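Local coordinates for proline iminopeptidase-related protein (Thermus thermophilus, PDB 2YYS), which is of unknown function but, as a member of the peptidase S33 family of alpha/beta hydrolases, probably acts as a peptidase, at residues 62-76 with 190-203. Residues are numbered along the deposited sequence; the frame is centred on the assembly and turned at random.
Sequences GSGRSLELPQDPRLF and ILGSDAPGLAFLRN
I190 opens the contact between the loop that follows strand 54-58 of this alpha/beta-hydrolase fold and the run into helix 195-202, an instance of a loop held along a helix in three ways: waters bridge it to the lead-in at S193, the F76 ring packs on the helix, and the N203 amide holds the far end. I190 CD1 lies over one face of the R65 guanidinium, 3.6 Å from R65 CD, while CG2 rests on the backbone of G64. R65 NE forms a salt bridge with D59. G192 CA lies 4.0 Å from the CA of G64, which belongs to the type II' turn from S63 to S66. Two waters bridge the two segments next to it: one donates to G62 O and G64 O and accepts from S193 N, the other accepts from G64 N and donates to S193 O. S193, ahead of the turn that leads into the helix, makes a capping bond: chi1 of 176° sets OG anti to the backbone N, where it accepts from A195 N at 3.0 Å. Its CB faces G62 O. Next comes P196, whose CA sits 3.7 Å from the F76 ring centroid, 13° off the normal, a CH-pi contact over the face; P196 CB and CG lie beside F76 CE1. A199 CB approaches the same ring obliquely, 3.4 Å from F76 CD2, and also meets P73 CB. F200 turns a face to the F76 backbone carbonyl, and F76 CB makes an off-centre CH-pi contact with its ring. R202, extended from CG to NE, lays a guanidinium face over P73 CG. Finally the N203 amide, just past the helix, bonds two carbonyls with one nitrogen: ND2 donates to F76 O at 3.1 Å and to P73 O at 2.9 Å, both nearly in its amide plane, and at P73 O the N-H of F76 arrives from the opposite face.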
loop_
_atom_site.group_PDB
_atom_site.type_symbol
_atom_site.label_atom_id
_atom_site.label_comp_id
_atom_site.label_asym_id
_atom_site.label_seq_id
_atom_site.Cartn_x
_atom_site.Cartn_y
_atom_site.Cartn_z
ATOM N N GLY A 62 -2.015 15.438 0.422
ATOM C CA GLY A 62 -0.862 16.057 1.046
ATOM C C GLY A 62 0.458 15.339 0.861
ATOM O O GLY A 62 1.491 15.828 1.308
ATOM N N SER A 63 0.439 14.202 0.181
ATOM C CA SER A 63 1.589 13.312 0.132
ATOM C C SER A 63 2.278 13.342 -1.222
ATOM O O SER A 63 1.622 13.478 -2.262
ATOM C CB SER A 63 1.164 11.871 0.445
ATOM O OG SER A 63 0.282 11.822 1.555
ATOM N N GLY A 64 3.598 13.171 -1.204
ATOM C CA GLY A 64 4.370 13.049 -2.426
ATOM C C GLY A 64 4.148 14.258 -3.312
ATOM O O GLY A 64 4.361 15.382 -2.876
ATOM N N ARG A 65 3.667 14.012 -4.525
ATOM C CA ARG A 65 3.517 15.040 -5.547
ATOM C C ARG A 65 2.204 15.789 -5.454
ATOM O O ARG A 65 1.984 16.734 -6.207
ATOM C CB ARG A 65 3.653 14.421 -6.933
ATOM C CG ARG A 65 4.999 13.785 -7.164
ATOM C CD ARG A 65 5.025 12.802 -8.318
ATOM N NE ARG A 65 4.342 11.567 -7.970
ATOM C CZ ARG A 65 4.327 10.473 -8.708
ATOM N NH1 ARG A 65 4.966 10.430 -9.870
ATOM N NH2 ARG A 65 3.644 9.412 -8.294
ATOM N N SER A 66 1.331 15.370 -4.543
ATOM C CA SER A 66 0.066 16.053 -4.313
ATOM C C SER A 66 0.239 17.363 -3.567
ATOM O O SER A 66 1.221 17.582 -2.861
ATOM C CB SER A 66 -0.913 15.159 -3.539
ATOM O OG SER A 66 -1.262 14.032 -4.321
ATOM N N LEU A 67 -0.767 18.211 -3.712
ATOM C CA LEU A 67 -0.715 19.569 -3.220
ATOM C C LEU A 67 -0.692 19.613 -1.683
ATOM O O LEU A 67 -1.468 18.931 -0.986
ATOM C CB LEU A 67 -1.890 20.369 -3.800
ATOM C CG LEU A 67 -1.925 21.888 -3.579
ATOM C CD1 LEU A 67 -0.655 22.564 -4.084
ATOM C CD2 LEU A 67 -3.140 22.502 -4.276
ATOM N N GLU A 68 0.226 20.425 -1.177
ATOM C CA GLU A 68 0.471 20.559 0.248
ATOM C C GLU A 68 -0.818 21.001 0.934
ATOM O O GLU A 68 -1.500 21.905 0.463
ATOM C CB GLU A 68 1.598 21.575 0.478
ATOM C CG GLU A 68 2.231 21.529 1.867
ATOM C CD GLU A 68 3.510 22.369 1.984
ATOM O OE1 GLU A 68 4.265 22.520 0.988
ATOM O OE2 GLU A 68 3.772 22.883 3.089
ATOM N N LEU A 69 -1.170 20.335 2.024
ATOM C CA LEU A 69 -2.389 20.660 2.745
ATOM C C LEU A 69 -2.077 21.637 3.868
ATOM O O LEU A 69 -0.926 21.697 4.329
ATOM C CB LEU A 69 -3.039 19.397 3.318
ATOM C CG LEU A 69 -3.614 18.435 2.275
ATOM C CD1 LEU A 69 -4.225 17.236 2.960
ATOM C CD2 LEU A 69 -4.645 19.118 1.404
ATOM N N PRO A 70 -3.096 22.378 4.314
ATOM C CA PRO A 70 -2.953 23.271 5.471
ATOM C C PRO A 70 -2.458 22.516 6.695
ATOM O O PRO A 70 -2.575 21.287 6.749
ATOM C CB PRO A 70 -4.375 23.796 5.716
ATOM C CG PRO A 70 -5.132 23.580 4.433
ATOM C CD PRO A 70 -4.459 22.417 3.745
ATOM N N GLN A 71 -1.907 23.248 7.659
ATOM C CA GLN A 71 -1.372 22.645 8.880
ATOM C C GLN A 71 -2.514 22.281 9.831
ATOM O O GLN A 71 -2.879 23.058 10.723
ATOM C CB GLN A 71 -0.353 23.583 9.558
ATOM C CG GLN A 71 0.994 23.703 8.798
ATOM C CD GLN A 71 1.819 22.404 8.789
ATOM O OE1 GLN A 71 1.775 21.614 9.744
ATOM N NE2 GLN A 71 2.581 22.192 7.712
ATOM N N ASP A 72 -3.053 21.074 9.638
ATOM C CA ASP A 72 -4.232 20.617 10.360
ATOM C C ASP A 72 -4.249 19.083 10.385
ATOM O O ASP A 72 -4.674 18.444 9.429
ATOM C CB ASP A 72 -5.490 21.203 9.703
ATOM C CG ASP A 72 -6.768 20.784 10.386
ATOM O OD1 ASP A 72 -6.715 20.115 11.438
ATOM O OD2 ASP A 72 -7.888 21.069 9.919
ATOM N N PRO A 73 -3.784 18.493 11.484
ATOM C CA PRO A 73 -3.691 17.026 11.608
ATOM C C PRO A 73 -4.996 16.247 11.454
ATOM O O PRO A 73 -4.949 15.040 11.230
ATOM C CB PRO A 73 -3.158 16.835 13.033
ATOM C CG PRO A 73 -3.475 18.127 13.736
ATOM C CD PRO A 73 -3.287 19.176 12.697
ATOM N N ARG A 74 -6.137 16.912 11.586
ATOM C CA ARG A 74 -7.442 16.268 11.443
ATOM C C ARG A 74 -7.770 15.898 10.001
ATOM O O ARG A 74 -8.710 15.163 9.750
ATOM C CB ARG A 74 -8.541 17.197 11.970
ATOM C CG ARG A 74 -8.402 17.545 13.452
ATOM C CD ARG A 74 -9.382 18.609 13.913
ATOM N NE ARG A 74 -9.211 19.839 13.137
ATOM C CZ ARG A 74 -10.068 20.859 13.112
ATOM N NH1 ARG A 74 -11.184 20.836 13.840
ATOM N NH2 ARG A 74 -9.798 21.917 12.354
ATOM N N LEU A 75 -7.004 16.429 9.056
ATOM C CA LEU A 75 -7.163 16.078 7.653
ATOM C C LEU A 75 -6.626 14.686 7.349
ATOM O O LEU A 75 -6.959 14.119 6.320
ATOM C CB LEU A 75 -6.454 17.105 6.767
ATOM C CG LEU A 75 -6.996 18.535 6.874
ATOM C CD1 LEU A 75 -6.029 19.516 6.207
ATOM C CD2 LEU A 75 -8.402 18.640 6.283
ATOM N N PHE A 76 -5.819 14.139 8.257
ATOM C CA PHE A 76 -5.076 12.915 8.006
ATOM C C PHE A 76 -5.626 11.745 8.803
ATOM O O PHE A 76 -5.173 11.461 9.912
ATOM C CB PHE A 76 -3.605 13.171 8.297
ATOM C CG PHE A 76 -2.988 14.123 7.334
ATOM C CD1 PHE A 76 -2.789 13.740 6.009
ATOM C CD2 PHE A 76 -2.659 15.415 7.719
ATOM C CE1 PHE A 76 -2.250 14.609 5.095
ATOM C CE2 PHE A 76 -2.097 16.305 6.804
ATOM C CZ PHE A 76 -1.896 15.907 5.488
ATOM N N ILE A 190 11.143 13.532 -5.981
ATOM C CA ILE A 190 9.920 13.928 -5.314
ATOM C C ILE A 190 10.294 14.354 -3.911
ATOM O O ILE A 190 10.958 13.615 -3.209
ATOM C CB ILE A 190 8.918 12.765 -5.274
ATOM C CG1 ILE A 190 8.446 12.429 -6.691
ATOM C CG2 ILE A 190 7.718 13.131 -4.396
ATOM C CD1 ILE A 190 7.852 11.046 -6.827
ATOM N N LEU A 191 9.885 15.561 -3.527
ATOM C CA LEU A 191 9.999 16.023 -2.149
ATOM C C LEU A 191 8.620 15.905 -1.505
ATOM O O LEU A 191 7.763 16.764 -1.698
ATOM C CB LEU A 191 10.514 17.469 -2.093
ATOM C CG LEU A 191 10.658 18.124 -0.694
ATOM C CD1 LEU A 191 11.751 17.424 0.146
ATOM C CD2 LEU A 191 10.940 19.628 -0.786
ATOM N N GLY A 192 8.405 14.823 -0.765
ATOM C CA GLY A 192 7.154 14.611 -0.067
ATOM C C GLY A 192 7.087 15.383 1.234
ATOM O O GLY A 192 8.030 15.375 2.010
ATOM N N SER A 193 5.973 16.058 1.476
ATOM C CA SER A 193 5.753 16.680 2.774
ATOM C C SER A 193 5.846 15.653 3.915
ATOM O O SER A 193 5.438 14.493 3.774
ATOM C CB SER A 193 4.392 17.370 2.804
ATOM O OG SER A 193 4.128 17.900 4.089
ATOM N N ASP A 194 6.400 16.103 5.037
ATOM C CA ASP A 194 6.469 15.341 6.274
ATOM C C ASP A 194 5.130 15.344 7.005
ATOM O O ASP A 194 4.945 14.571 7.944
ATOM C CB ASP A 194 7.498 15.971 7.231
ATOM C CG ASP A 194 8.933 15.700 6.828
ATOM O OD1 ASP A 194 9.212 14.700 6.117
ATOM O OD2 ASP A 194 9.863 16.445 7.207
ATOM N N ALA A 195 4.224 16.232 6.602
ATOM C CA ALA A 195 3.014 16.512 7.375
ATOM C C ALA A 195 2.050 15.324 7.512
ATOM O O ALA A 195 1.512 15.106 8.595
ATOM C CB ALA A 195 2.286 17.719 6.807
ATOM N N PRO A 196 1.807 14.576 6.434
ATOM C CA PRO A 196 0.927 13.410 6.528
ATOM C C PRO A 196 1.453 12.367 7.508
ATOM O O PRO A 196 0.689 11.919 8.336
ATOM C CB PRO A 196 0.882 12.883 5.094
ATOM C CG PRO A 196 1.217 14.071 4.265
ATOM C CD PRO A 196 2.287 14.779 5.055
ATOM N N GLY A 197 2.734 12.025 7.441
ATOM C CA GLY A 197 3.311 11.053 8.356
ATOM C C GLY A 197 3.254 11.522 9.804
ATOM O O GLY A 197 2.869 10.768 10.691
ATOM N N LEU A 198 3.626 12.781 10.035
ATOM C CA LEU A 198 3.597 13.365 11.375
ATOM C C LEU A 198 2.187 13.385 11.961
ATOM O O LEU A 198 2.000 13.077 13.132
ATOM C CB LEU A 198 4.185 14.779 11.366
ATOM C CG LEU A 198 5.704 14.857 11.155
ATOM C CD1 LEU A 198 6.156 16.318 10.997
ATOM C CD2 LEU A 198 6.478 14.177 12.306
ATOM N N ALA A 199 1.196 13.709 11.135
ATOM C CA ALA A 199 -0.186 13.766 11.588
ATOM C C ALA A 199 -0.724 12.375 11.921
ATOM O O ALA A 199 -1.401 12.206 12.910
ATOM C CB ALA A 199 -1.070 14.438 10.552
ATOM N N PHE A 200 -0.432 11.378 11.099
ATOM C CA PHE A 200 -0.901 10.030 11.397
ATOM C C PHE A 200 -0.268 9.536 12.700
ATOM O O PHE A 200 -0.954 8.933 13.523
ATOM C CB PHE A 200 -0.647 9.075 10.222
ATOM C CG PHE A 200 -1.785 9.018 9.232
ATOM C CD1 PHE A 200 -2.943 8.304 9.528
ATOM C CD2 PHE A 200 -1.702 9.680 8.014
ATOM C CE1 PHE A 200 -4.007 8.246 8.622
ATOM C CE2 PHE A 200 -2.760 9.633 7.096
ATOM C CZ PHE A 200 -3.914 8.912 7.404
ATOM N N LEU A 201 1.018 9.842 12.897
ATOM C CA LEU A 201 1.748 9.496 14.124
ATOM C C LEU A 201 1.086 10.121 15.350
ATOM O O LEU A 201 0.833 9.446 16.343
ATOM C CB LEU A 201 3.215 9.954 14.035
ATOM C CG LEU A 201 4.111 9.817 15.282
ATOM C CD1 LEU A 201 4.325 8.363 15.664
ATOM C CD2 LEU A 201 5.471 10.508 15.080
ATOM N N ARG A 202 0.801 11.417 15.248
ATOM C CA ARG A 202 0.149 12.177 16.308
ATOM C C ARG A 202 -1.265 11.656 16.582
ATOM O O ARG A 202 -1.676 11.592 17.727
ATOM C CB ARG A 202 0.138 13.658 15.915
ATOM C CG ARG A 202 -0.701 14.610 16.753
ATOM C CD ARG A 202 -0.772 16.018 16.112
ATOM N NE ARG A 202 -1.143 17.100 17.031
ATOM C CZ ARG A 202 -2.364 17.289 17.552
ATOM N NH1 ARG A 202 -3.372 16.457 17.276
ATOM N NH2 ARG A 202 -2.577 18.323 18.365
ATOM N N ASN A 203 -1.988 11.250 15.538
ATOM C CA ASN A 203 -3.347 10.749 15.696
ATOM C C ASN A 203 -3.428 9.298 16.188
ATOM O O ASN A 203 -4.520 8.771 16.306
ATOM C CB ASN A 203 -4.136 10.921 14.387
ATOM C CG ASN A 203 -4.350 12.400 14.011
ATOM O OD1 ASN A 203 -4.136 13.302 14.822
ATOM N ND2 ASN A 203 -4.749 12.645 12.764
HETATM O O HOH W 1 3.644 16.217 -0.360
HETATM O O HOH W 2 4.679 13.031 1.589
#